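Long-range contacts in HpcH/HpaI aldolase (PDB 3QZ6), which belongs to the HpcH/HpaI aldolase family and folds as a TIM barrel that assembles with a second copy of itself: residues Tyr25-Arg31 with His57-Ala62; Asp39-Val43 with Gln231-Trp235; Gln82-Asp86 with Glu117-Gly121; Ile159-Ala164 with Ala203-Val209. All coordinates share one frame; numbering follows the deposited sequence.

Contact 1 (Tyr25-Arg31 with His57-Ala62); sequences YNPDIVR and HLVSVA
Pro27, Val30 and Leu58 carry this contact, which is apolar across its whole width. Val30 sits on the helix of His57-Ala62 between Leu58 and Ala62. Its CG1, set opposite the backbone N (chi1 174°), rests on the backbone at Ala62 CA, 3.6 Å away. Its CG2 lies on Leu58 O at 3.6 Å and also touches Leu58 CD2. That same CD2 also reaches Ile29 CG2 at 3.7 Å, so one methyl of Leu58 fills the angle between two residues of the facing segment. Val61 divides its methyls in a similar way. CG1 lies against Val30 CB and the CG of Arg31, and CG2 touches Pro27 CB at 3.8 Å. The Pro27 ring runs beside His57, with CG on His57 CB.

Asn26 holds its own turn and reaches the second subunit. Its OD1 accepts from Asp28 N at 2.9 Å and caps the turn that leads into the helix. Its ND2 bonds Leu23 O of the second subunit, and a zinc ion lies near this side chain. Inward, Val30 packs on Phe41 and Leu58 on Val43. Two neighbouring outer helices packed together over the strands are characteristic of the helical layer of a TIM barrel.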
loop_
_atom_site.group_PDB
_atom_site.type_symbol
_atom_site.label_atom_id
_atom_site.label_comp_id
_atom_site.label_asym_id
_atom_site.label_seq_id
_atom_site.Cartn_x
_atom_site.Cartn_y
_atom_site.Cartn_z
ATOM N N TYR A 25 4.808 5.424 1.643
ATOM C CA TYR A 25 5.851 5.979 2.525
ATOM C C TYR A 25 5.484 5.934 4.015
ATOM O O TYR A 25 6.301 6.261 4.871
ATOM C CB TYR A 25 6.336 7.383 2.091
ATOM C CG TYR A 25 5.254 8.399 1.768
ATOM C CD1 TYR A 25 4.726 8.499 0.489
ATOM C CD2 TYR A 25 4.801 9.293 2.733
ATOM C CE1 TYR A 25 3.742 9.444 0.185
ATOM C CE2 TYR A 25 3.823 10.244 2.438
ATOM C CZ TYR A 25 3.303 10.312 1.161
ATOM O OH TYR A 25 2.328 11.249 0.872
ATOM N N ASN A 26 4.264 5.513 4.332
ATOM C CA ASN A 26 3.918 5.242 5.738
ATOM C C ASN A 26 4.926 4.232 6.275
ATOM O O ASN A 26 5.015 3.127 5.758
ATOM C CB ASN A 26 2.507 4.651 5.830
ATOM C CG ASN A 26 2.078 4.403 7.256
ATOM O OD1 ASN A 26 2.911 4.195 8.132
ATOM N ND2 ASN A 26 0.765 4.411 7.498
ATOM N N PRO A 27 5.710 4.612 7.293
ATOM C CA PRO A 27 6.784 3.730 7.774
ATOM C C PRO A 27 6.293 2.372 8.295
ATOM O O PRO A 27 7.100 1.450 8.441
ATOM C CB PRO A 27 7.412 4.527 8.923
ATOM C CG PRO A 27 7.066 5.971 8.628
ATOM C CD PRO A 27 5.707 5.922 7.968
ATOM N N ASP A 28 5.007 2.248 8.597
ATOM C CA ASP A 28 4.489 0.951 9.016
ATOM C C ASP A 28 4.556 -0.091 7.908
ATOM O O ASP A 28 4.393 -1.286 8.177
ATOM C CB ASP A 28 3.059 1.060 9.562
ATOM C CG ASP A 28 3.024 1.493 11.021
ATOM O OD1 ASP A 28 3.949 1.123 11.766
ATOM O OD2 ASP A 28 2.066 2.184 11.432
ATOM N N ILE A 29 4.797 0.335 6.667
ATOM C CA ILE A 29 5.006 -0.636 5.593
ATOM C C ILE A 29 6.167 -1.555 5.983
ATOM O O ILE A 29 6.218 -2.719 5.583
ATOM C CB ILE A 29 5.314 0.026 4.227
ATOM C CG1 ILE A 29 5.260 -1.013 3.098
ATOM C CG2 ILE A 29 6.702 0.722 4.228
ATOM C CD1 ILE A 29 3.913 -1.695 2.973
ATOM N N VAL A 30 7.104 -1.028 6.766
ATOM C CA VAL A 30 8.261 -1.826 7.195
ATOM C C VAL A 30 7.838 -2.974 8.111
ATOM O O VAL A 30 8.342 -4.091 8.012
ATOM C CB VAL A 30 9.287 -0.959 7.952
ATOM C CG1 VAL A 30 10.408 -1.836 8.530
ATOM C CG2 VAL A 30 9.850 0.118 7.040
ATOM N N ARG A 31 6.904 -2.695 9.012
ATOM C CA ARG A 31 6.412 -3.730 9.920
ATOM C C ARG A 31 5.575 -4.761 9.176
ATOM O O ARG A 31 5.612 -5.959 9.492
ATOM C CB ARG A 31 5.610 -3.100 11.048
ATOM C CG ARG A 31 6.380 -2.031 11.800
ATOM C CD ARG A 31 5.395 -1.064 12.469
ATOM N NE ARG A 31 4.964 -1.638 13.710
ATOM C CZ ARG A 31 3.919 -1.277 14.452
ATOM N NH1 ARG A 31 3.087 -0.283 14.136
ATOM N NH2 ARG A 31 3.722 -1.958 15.558
ATOM N N HIS A 57 12.683 7.909 8.005
ATOM C CA HIS A 57 11.546 7.324 8.734
ATOM C C HIS A 57 11.436 5.819 8.524
ATOM O O HIS A 57 11.180 5.056 9.470
ATOM C CB HIS A 57 10.222 8.019 8.372
ATOM C CG HIS A 57 10.118 9.415 8.901
ATOM N ND1 HIS A 57 9.165 10.310 8.466
ATOM C CD2 HIS A 57 10.859 10.073 9.824
ATOM C CE1 HIS A 57 9.315 11.456 9.107
ATOM N NE2 HIS A 57 10.341 11.343 9.931
ATOM N N LEU A 58 11.621 5.385 7.282
ATOM C CA LEU A 58 11.574 3.957 6.988
ATOM C C LEU A 58 12.700 3.235 7.732
ATOM O O LEU A 58 12.485 2.201 8.365
ATOM C CB LEU A 58 11.686 3.706 5.475
ATOM C CG LEU A 58 10.504 4.169 4.603
ATOM C CD1 LEU A 58 10.884 4.251 3.125
ATOM C CD2 LEU A 58 9.286 3.271 4.785
ATOM N N VAL A 59 13.899 3.795 7.667
ATOM C CA VAL A 59 15.069 3.170 8.286
ATOM C C VAL A 59 14.923 3.080 9.808
ATOM O O VAL A 59 15.278 2.074 10.416
ATOM C CB VAL A 59 16.353 3.943 7.919
ATOM C CG1 VAL A 59 17.508 3.575 8.859
ATOM C CG2 VAL A 59 16.722 3.693 6.465
ATOM N N SER A 60 14.381 4.125 10.422
ATOM C CA SER A 60 14.201 4.129 11.872
ATOM C C SER A 60 13.367 2.952 12.373
ATOM O O SER A 60 13.620 2.405 13.450
ATOM C CB SER A 60 13.570 5.446 12.317
ATOM O OG SER A 60 14.511 6.494 12.149
ATOM N N VAL A 61 12.361 2.574 11.597
ATOM C CA VAL A 61 11.539 1.431 11.939
ATOM C C VAL A 61 12.260 0.134 11.564
ATOM O O VAL A 61 12.235 -0.835 12.313
ATOM C CB VAL A 61 10.159 1.506 11.242
ATOM C CG1 VAL A 61 9.352 0.242 11.525
ATOM C CG2 VAL A 61 9.387 2.778 11.699
ATOM N N ALA A 62 12.919 0.124 10.409
ATOM C CA ALA A 62 13.587 -1.092 9.934
ATOM C C ALA A 62 14.739 -1.546 10.822
ATOM O O ALA A 62 15.003 -2.749 10.950
ATOM C CB ALA A 62 14.083 -0.895 8.506
#

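Contact 2 (Asp39-Val43 with Gln231-Trp235); sequences DYFIV and QMLLW
Tyr40 reaches across the interior of a closed parallel beta barrel to Met232, Leu233 and Leu234. The strands 40-43 and 232-235 are not neighbours in the sheet, since strand 16-21 runs between them. Their axes stay 8.8 Å apart at closest approach and cross at -61°, and side chains fill the distance.

From CB, the Tyr40 side chain turns to a position between the backbone N and the carbonyl carbon (chi1 70°), which sends the ring toward the other strand. CE1 comes to 4.0 Å from Leu234 CD1. On the other side of the ring, CE2 is the ring atom nearest to the selenium of Met232, a selenomethionine in this model. The selenium sits 4.6 Å from the ring centroid and oblique to it, a Met-aromatic contact. The Met232 chain bends at both chi2 and chi3, and this folds its CE back over one face of the ring. CZ lies under that methyl. At the tip, Tyr40 OH comes to 3.0 Å from Leu233 O and also lies near Leu234 CB.

Farther along, Ile42 and Leu234 cross at about a right angle. Met20 of the intervening strand packs on both. Ile42 CD1 meets Leu234 CD2 at 3.9 Å.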
loop_
_atom_site.group_PDB
_atom_site.type_symbol
_atom_site.label_atom_id
_atom_site.label_comp_id
_atom_site.label_asym_id
_atom_site.label_seq_id
_atom_site.Cartn_x
_atom_site.Cartn_y
_atom_site.Cartn_z
ATOM N N ASP A 39 13.282 -10.019 3.823
ATOM C CA ASP A 39 14.572 -9.658 4.404
ATOM C C ASP A 39 14.943 -8.196 4.155
ATOM O O ASP A 39 15.652 -7.586 4.951
ATOM C CB ASP A 39 15.666 -10.547 3.819
ATOM C CG ASP A 39 15.479 -11.988 4.195
ATOM O OD1 ASP A 39 15.725 -12.306 5.371
ATOM O OD2 ASP A 39 15.044 -12.779 3.333
ATOM N N TYR A 40 14.491 -7.650 3.028
ATOM C CA TYR A 40 14.877 -6.297 2.642
ATOM C C TYR A 40 13.845 -5.713 1.685
ATOM O O TYR A 40 12.948 -6.411 1.216
ATOM C CB TYR A 40 16.264 -6.297 1.976
ATOM C CG TYR A 40 16.286 -6.931 0.593
ATOM C CD1 TYR A 40 16.200 -6.149 -0.562
ATOM C CD2 TYR A 40 16.386 -8.313 0.442
ATOM C CE1 TYR A 40 16.208 -6.727 -1.825
ATOM C CE2 TYR A 40 16.393 -8.895 -0.809
ATOM C CZ TYR A 40 16.308 -8.099 -1.940
ATOM O OH TYR A 40 16.321 -8.686 -3.184
ATOM N N PHE A 41 13.953 -4.419 1.418
ATOM C CA PHE A 41 13.202 -3.834 0.324
ATOM C C PHE A 41 14.016 -2.707 -0.262
ATOM O O PHE A 41 14.966 -2.222 0.359
ATOM C CB PHE A 41 11.806 -3.349 0.766
ATOM C CG PHE A 41 11.837 -2.291 1.830
ATOM C CD1 PHE A 41 11.896 -0.945 1.489
ATOM C CD2 PHE A 41 11.794 -2.643 3.175
ATOM C CE1 PHE A 41 11.909 0.034 2.471
ATOM C CE2 PHE A 41 11.811 -1.681 4.165
ATOM C CZ PHE A 41 11.855 -0.337 3.824
ATOM N N ILE A 42 13.661 -2.302 -1.473
ATOM C CA ILE A 42 14.459 -1.318 -2.175
ATOM C C ILE A 42 13.608 -0.106 -2.458
ATOM O O ILE A 42 12.591 -0.201 -3.140
ATOM C CB ILE A 42 15.013 -1.874 -3.497
ATOM C CG1 ILE A 42 15.708 -3.224 -3.259
ATOM C CG2 ILE A 42 15.955 -0.853 -4.153
ATOM C CD1 ILE A 42 16.561 -3.687 -4.437
ATOM N N VAL A 43 14.014 1.034 -1.914
ATOM C CA VAL A 43 13.283 2.267 -2.150
ATOM C C VAL A 43 13.655 2.780 -3.538
ATOM O O VAL A 43 14.838 2.935 -3.847
ATOM C CB VAL A 43 13.615 3.332 -1.089
ATOM C CG1 VAL A 43 12.844 4.628 -1.379
ATOM C CG2 VAL A 43 13.277 2.794 0.321
ATOM N N GLN A 231 21.198 -15.666 -4.804
ATOM C CA GLN A 231 20.804 -15.431 -3.412
ATOM C C GLN A 231 19.955 -14.168 -3.221
ATOM O O GLN A 231 19.158 -14.087 -2.276
ATOM C CB GLN A 231 22.028 -15.327 -2.507
ATOM C CG GLN A 231 22.901 -16.559 -2.425
ATOM C CD GLN A 231 24.137 -16.296 -1.584
ATOM O OE1 GLN A 231 25.231 -16.104 -2.113
ATOM N NE2 GLN A 231 23.960 -16.258 -0.259
HETATM N N MSE A 232 20.142 -13.176 -4.090
HETATM C CA MSE A 232 19.392 -11.925 -3.977
HETATM C C MSE A 232 18.117 -11.994 -4.800
HETATM O O MSE A 232 18.131 -11.748 -6.005
HETATM C CB MSE A 232 20.234 -10.726 -4.426
HETATM C CG MSE A 232 21.198 -10.209 -3.379
HETATM SE SE MSE A 232 20.296 -9.411 -1.828
HETATM C CE MSE A 232 19.553 -7.806 -2.658
ATOM N N LEU A 233 17.010 -12.326 -4.147
ATOM C CA LEU A 233 15.755 -12.520 -4.858
ATOM C C LEU A 233 14.859 -11.311 -4.647
ATOM O O LEU A 233 14.506 -10.992 -3.517
ATOM C CB LEU A 233 15.061 -13.787 -4.358
ATOM C CG LEU A 233 15.975 -15.017 -4.340
ATOM C CD1 LEU A 233 15.269 -16.213 -3.701
ATOM C CD2 LEU A 233 16.460 -15.350 -5.752
ATOM N N LEU A 234 14.497 -10.654 -5.747
ATOM C CA LEU A 234 13.716 -9.424 -5.712
ATOM C C LEU A 234 12.410 -9.635 -6.470
ATOM O O LEU A 234 12.415 -9.807 -7.686
ATOM C CB LEU A 234 14.512 -8.298 -6.376
ATOM C CG LEU A 234 13.854 -6.918 -6.342
ATOM C CD1 LEU A 234 13.654 -6.485 -4.902
ATOM C CD2 LEU A 234 14.702 -5.886 -7.100
ATOM N N TRP A 235 11.291 -9.616 -5.756
ATOM C CA TRP A 235 10.005 -9.967 -6.362
ATOM C C TRP A 235 8.978 -8.850 -6.243
ATOM O O TRP A 235 8.663 -8.395 -5.140
ATOM C CB TRP A 235 9.443 -11.254 -5.736
ATOM C CG TRP A 235 7.997 -11.474 -6.080
ATOM C CD1 TRP A 235 7.487 -11.821 -7.298
ATOM C CD2 TRP A 235 6.878 -11.343 -5.199
ATOM N NE1 TRP A 235 6.115 -11.904 -7.228
ATOM C CE2 TRP A 235 5.720 -11.617 -5.950
ATOM C CE3 TRP A 235 6.741 -11.019 -3.849
ATOM C CZ2 TRP A 235 4.446 -11.570 -5.394
ATOM C CZ3 TRP A 235 5.471 -10.977 -3.303
ATOM C CH2 TRP A 235 4.348 -11.258 -4.069
#

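Contact 3 (Gln82-Asp86 with Glu117-Gly121); sequences QRLLD and ERGVG
Gln82 meets the backbone of Gly119 with both ends of its side-chain amide. OE1 accepts from Gly119 N at 3.0 Å, and NE2 donates to Gly119 O at 2.9 Å. The pair of bonds fixes the rotation of the amide. The bend at chi2 (82°) turns the amide out of line with the start of the chain, to face the loop. NE2 has a second acceptor, Asp86 OD2, one turn along the same helix. That bond is 2.8 Å long, nearly straight, and in the amide plane.

Leu85 comes next. Its CB sits over the centre of the Arg118 guanidinium, 3.5 Å above the plane. Its CD1 lies near NH1 and CD of the same arginine, and on the barrel side Leu85 packs on Phe92.

Asp86 completes the set. Its OD1 accepts from Arg118 NH2 at 2.8 Å, a salt bridge in the guanidinium plane and on the anti side of the carboxylate. Arg118 is extended from CG to NE, which carries its head past Gln82 to this point. A water links Asp86 OD1, Gly119 O and Gly121 N. Another water accepts from Arg118 NH2 and lies 3.0 Å from Leu85 O.

The two carboxylate oxygens of Asp86 therefore have different donors, Arg118 for one and Gln82 for the other. The nearby arginine would be expected to favour the ionised form of Asp86. Gln82 is held by three bonds, and together these groups tie the loop of Glu117-Gly121 to helix 78-87.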
loop_
_atom_site.group_PDB
_atom_site.type_symbol
_atom_site.label_atom_id
_atom_site.label_comp_id
_atom_site.label_asym_id
_atom_site.label_seq_id
_atom_site.Cartn_x
_atom_site.Cartn_y
_atom_site.Cartn_z
ATOM N N GLN A 82 26.727 9.335 0.389
ATOM C CA GLN A 82 27.123 9.672 1.751
ATOM C C GLN A 82 25.898 9.796 2.663
ATOM O O GLN A 82 25.851 9.197 3.735
ATOM C CB GLN A 82 27.928 10.978 1.773
ATOM C CG GLN A 82 28.318 11.438 3.172
ATOM C CD GLN A 82 29.553 10.715 3.684
ATOM O OE1 GLN A 82 30.521 10.532 2.948
ATOM N NE2 GLN A 82 29.516 10.282 4.936
ATOM N N ARG A 83 24.905 10.571 2.243
ATOM C CA ARG A 83 23.759 10.829 3.114
ATOM C C ARG A 83 22.956 9.566 3.393
ATOM O O ARG A 83 22.535 9.330 4.524
ATOM C CB ARG A 83 22.840 11.904 2.526
ATOM C CG ARG A 83 23.527 13.264 2.300
ATOM C CD ARG A 83 22.515 14.290 1.769
ATOM N NE ARG A 83 21.605 14.729 2.831
ATOM C CZ ARG A 83 20.652 15.643 2.676
ATOM N NH1 ARG A 83 20.446 16.198 1.479
ATOM N NH2 ARG A 83 19.896 15.990 3.718
ATOM N N LEU A 84 22.714 8.766 2.359
ATOM C CA LEU A 84 21.841 7.617 2.543
ATOM C C LEU A 84 22.490 6.561 3.427
ATOM O O LEU A 84 21.805 5.933 4.226
ATOM C CB LEU A 84 21.389 7.025 1.201
ATOM C CG LEU A 84 20.408 7.923 0.425
ATOM C CD1 LEU A 84 20.201 7.401 -0.992
ATOM C CD2 LEU A 84 19.072 8.062 1.165
ATOM N N LEU A 85 23.801 6.356 3.286
ATOM C CA LEU A 85 24.495 5.417 4.175
ATOM C C LEU A 85 24.505 5.953 5.600
ATOM O O LEU A 85 24.350 5.194 6.564
ATOM C CB LEU A 85 25.934 5.160 3.715
ATOM C CG LEU A 85 26.102 4.362 2.421
ATOM C CD1 LEU A 85 27.575 4.228 2.079
ATOM C CD2 LEU A 85 25.470 2.975 2.532
ATOM N N ASP A 86 24.710 7.257 5.741
ATOM C CA ASP A 86 24.754 7.852 7.074
ATOM C C ASP A 86 23.388 7.706 7.741
ATOM O O ASP A 86 23.287 7.366 8.921
ATOM C CB ASP A 86 25.157 9.326 6.998
ATOM C CG ASP A 86 26.646 9.508 6.707
ATOM O OD1 ASP A 86 27.411 8.539 6.878
ATOM O OD2 ASP A 86 27.052 10.617 6.325
ATOM N N GLU A 117 36.579 6.861 0.334
ATOM C CA GLU A 117 36.716 8.201 0.883
ATOM C C GLU A 117 35.435 8.685 1.571
ATOM O O GLU A 117 35.204 9.891 1.696
ATOM C CB GLU A 117 37.177 9.174 -0.223
ATOM C CG GLU A 117 38.589 8.795 -0.731
ATOM C CD GLU A 117 39.042 9.515 -2.001
ATOM O OE1 GLU A 117 38.271 10.294 -2.587
ATOM O OE2 GLU A 117 40.198 9.283 -2.416
ATOM N N ARG A 118 34.610 7.747 2.030
ATOM C CA ARG A 118 33.405 8.108 2.782
ATOM C C ARG A 118 33.798 8.905 4.032
ATOM O O ARG A 118 34.702 8.505 4.767
ATOM C CB ARG A 118 32.632 6.846 3.203
ATOM C CG ARG A 118 31.307 7.150 3.912
ATOM C CD ARG A 118 30.607 5.886 4.430
ATOM N NE ARG A 118 29.472 6.235 5.292
ATOM C CZ ARG A 118 28.753 5.357 5.985
ATOM N NH1 ARG A 118 29.023 4.055 5.916
ATOM N NH2 ARG A 118 27.756 5.781 6.747
ATOM N N GLY A 119 33.113 10.018 4.277
ATOM C CA GLY A 119 33.367 10.823 5.461
ATOM C C GLY A 119 32.769 10.198 6.706
ATOM O O GLY A 119 31.718 9.570 6.643
ATOM N N VAL A 120 33.437 10.371 7.841
ATOM C CA VAL A 120 33.010 9.761 9.094
ATOM C C VAL A 120 32.189 10.760 9.907
ATOM O O VAL A 120 32.723 11.742 10.419
ATOM C CB VAL A 120 34.222 9.297 9.943
ATOM C CG1 VAL A 120 33.748 8.543 11.173
ATOM C CG2 VAL A 120 35.171 8.416 9.112
ATOM N N GLY A 121 30.887 10.529 10.014
ATOM C CA GLY A 121 30.037 11.424 10.787
ATOM C C GLY A 121 29.690 10.800 12.123
ATOM O O GLY A 121 30.330 9.845 12.533
HETATM O O HOH W 1 25.997 4.870 9.059
HETATM O O HOH W 2 29.814 8.328 8.198
#

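Contact 4 (Ile159-Ala164 with Ala203-Val209); sequences IDSILA and AADRQGV
Ala203 opens the contact with its CB pressed against Ile159 CG2 at 3.4 Å, tighter than usual for two carbons. The same CB also touches Asp160 OD1. One residue on, Leu163 CD1 packs on Ala204, 3.8 Å from Ala204 N. Both Ala204 and Leu163 also pack on Val171 of the barrel.

Arg206 approaches Asp160 side-on. Its NE donates to OD1 at 3.1 Å and its NH2 to OD2 at 2.9 Å, a salt bridge with one nitrogen on each oxygen. The bend at chi3 (-68°) turns the guanidinium so that its NE and NH2 side meets the carboxylate, with the two planes 33° apart.

Gln207 adds a second donor to OD1. Its NE2 reaches the anti lone pair at 3.2 Å, so this oxygen is gripped from two residues of one helix. Its OE1 rests on Ala164 CB, and its CG packs on Leu163 CB.

Gly208 takes a positive phi and ends the helix in a Schellman motif. Just beyond, Val209 CG2 comes to 3.5 Å from Leu163 O. The short helix axes cross at -43°. Such packing of helices outside the strands is characteristic of the outer layer of a TIM barrel.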
loop_
_atom_site.group_PDB
_atom_site.type_symbol
_atom_site.label_atom_id
_atom_site.label_comp_id
_atom_site.label_asym_id
_atom_site.label_seq_id
_atom_site.Cartn_x
_atom_site.Cartn_y
_atom_site.Cartn_z
ATOM N N ILE A 159 30.877 -7.292 -18.942
ATOM C CA ILE A 159 30.458 -7.636 -17.587
ATOM C C ILE A 159 31.614 -8.022 -16.652
ATOM O O ILE A 159 31.598 -7.689 -15.473
ATOM C CB ILE A 159 29.350 -8.728 -17.585
ATOM C CG1 ILE A 159 28.769 -8.901 -16.177
ATOM C CG2 ILE A 159 29.879 -10.045 -18.158
ATOM C CD1 ILE A 159 28.068 -7.639 -15.658
ATOM N N ASP A 160 32.617 -8.723 -17.162
ATOM C CA ASP A 160 33.712 -9.140 -16.292
ATOM C C ASP A 160 34.445 -7.937 -15.699
ATOM O O ASP A 160 34.809 -7.938 -14.527
ATOM C CB ASP A 160 34.693 -10.050 -17.039
ATOM C CG ASP A 160 34.160 -11.450 -17.196
ATOM O OD1 ASP A 160 34.252 -12.225 -16.220
ATOM O OD2 ASP A 160 33.632 -11.766 -18.279
ATOM N N SER A 161 34.657 -6.916 -16.520
ATOM C CA SER A 161 35.287 -5.687 -16.065
ATOM C C SER A 161 34.427 -5.001 -14.994
ATOM O O SER A 161 34.927 -4.502 -13.988
ATOM C CB SER A 161 35.495 -4.751 -17.255
ATOM O OG SER A 161 36.120 -3.551 -16.854
ATOM N N ILE A 162 33.125 -4.981 -15.203
ATOM C CA ILE A 162 32.253 -4.334 -14.232
ATOM C C ILE A 162 32.272 -5.069 -12.893
ATOM O O ILE A 162 32.425 -4.449 -11.841
ATOM C CB ILE A 162 30.822 -4.201 -14.771
ATOM C CG1 ILE A 162 30.820 -3.251 -15.972
ATOM C CG2 ILE A 162 29.869 -3.720 -13.660
ATOM C CD1 ILE A 162 29.539 -3.237 -16.783
ATOM N N LEU A 163 32.146 -6.392 -12.936
ATOM C CA LEU A 163 32.037 -7.187 -11.711
ATOM C C LEU A 163 33.364 -7.464 -10.998
ATOM O O LEU A 163 33.364 -7.956 -9.872
ATOM C CB LEU A 163 31.299 -8.502 -11.979
ATOM C CG LEU A 163 29.889 -8.342 -12.550
ATOM C CD1 LEU A 163 29.190 -9.697 -12.646
ATOM C CD2 LEU A 163 29.079 -7.384 -11.694
ATOM N N ALA A 164 34.487 -7.153 -11.642
ATOM C CA ALA A 164 35.795 -7.370 -11.026
ATOM C C ALA A 164 36.185 -6.240 -10.073
ATOM O O ALA A 164 37.145 -6.361 -9.319
ATOM C CB ALA A 164 36.886 -7.554 -12.103
ATOM N N ALA A 203 29.835 -14.629 -15.463
ATOM C CA ALA A 203 30.831 -13.659 -15.021
ATOM C C ALA A 203 30.789 -13.469 -13.507
ATOM O O ALA A 203 31.829 -13.348 -12.852
ATOM C CB ALA A 203 30.648 -12.321 -15.742
ATOM N N ALA A 204 29.585 -13.434 -12.943
ATOM C CA ALA A 204 29.451 -13.313 -11.499
ATOM C C ALA A 204 30.170 -14.478 -10.801
ATOM O O ALA A 204 30.871 -14.289 -9.801
ATOM C CB ALA A 204 27.970 -13.268 -11.101
ATOM N N ASP A 205 29.990 -15.682 -11.331
ATOM C CA ASP A 205 30.665 -16.859 -10.788
ATOM C C ASP A 205 32.182 -16.704 -10.854
ATOM O O ASP A 205 32.882 -16.966 -9.876
ATOM C CB ASP A 205 30.217 -18.133 -11.519
ATOM C CG ASP A 205 28.759 -18.477 -11.243
ATOM O OD1 ASP A 205 28.240 -18.022 -10.201
ATOM O OD2 ASP A 205 28.132 -19.194 -12.055
ATOM N N ARG A 206 32.687 -16.268 -12.003
ATOM C CA ARG A 206 34.127 -16.050 -12.169
ATOM C C ARG A 206 34.688 -15.020 -11.192
ATOM O O ARG A 206 35.815 -15.161 -10.712
ATOM C CB ARG A 206 34.452 -15.625 -13.600
ATOM C CG ARG A 206 34.323 -16.739 -14.632
ATOM C CD ARG A 206 34.933 -16.318 -15.963
ATOM N NE ARG A 206 34.174 -15.252 -16.615
ATOM C CZ ARG A 206 33.188 -15.463 -17.482
ATOM N NH1 ARG A 206 32.837 -16.704 -17.801
ATOM N NH2 ARG A 206 32.556 -14.438 -18.035
ATOM N N GLN A 207 33.900 -13.988 -10.891
ATOM C CA GLN A 207 34.384 -12.874 -10.082
ATOM C C GLN A 207 34.020 -12.986 -8.603
ATOM O O GLN A 207 34.375 -12.115 -7.812
ATOM C CB GLN A 207 33.865 -11.538 -10.633
ATOM C CG GLN A 207 34.171 -11.301 -12.110
ATOM C CD GLN A 207 35.661 -11.353 -12.411
ATOM O OE1 GLN A 207 36.487 -10.988 -11.572
ATOM N NE2 GLN A 207 36.010 -11.824 -13.603
ATOM N N GLY A 208 33.295 -14.038 -8.233
ATOM C CA GLY A 208 32.891 -14.223 -6.849
ATOM C C GLY A 208 31.859 -13.203 -6.382
ATOM O O GLY A 208 31.898 -12.732 -5.246
ATOM N N VAL A 209 30.918 -12.884 -7.262
ATOM C CA VAL A 209 29.887 -11.881 -6.994
ATOM C C VAL A 209 28.515 -12.548 -6.811
ATOM O O VAL A 209 28.172 -13.483 -7.525
ATOM C CB VAL A 209 29.852 -10.841 -8.143
ATOM C CG1 VAL A 209 28.592 -9.983 -8.097
ATOM C CG2 VAL A 209 31.112 -9.967 -8.110
#

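The contacts are spread over one barrel of eight parallel strands. Contact 2 is the central one, about 6 Å from the chain centre, and joins strand 40-44 to strand 232-237. Contacts 1, 3 and 4 lie about 16 to 19 Å out. Contact 1 touches contact 2, because helices 29-35 and 52-65 flank strand 40-44 in the chain and pack on it. Contacts 1 and 4 are on opposite sides of the centre, about 34 Å apart between centres. Along the chain, the segments of contacts 1 and 2 alternate, contacts 1, 3 and 4 follow in series, and contacts 3 and 4 fall between the strands of contact 2. Contacts 1 and 2 touch the second subunit.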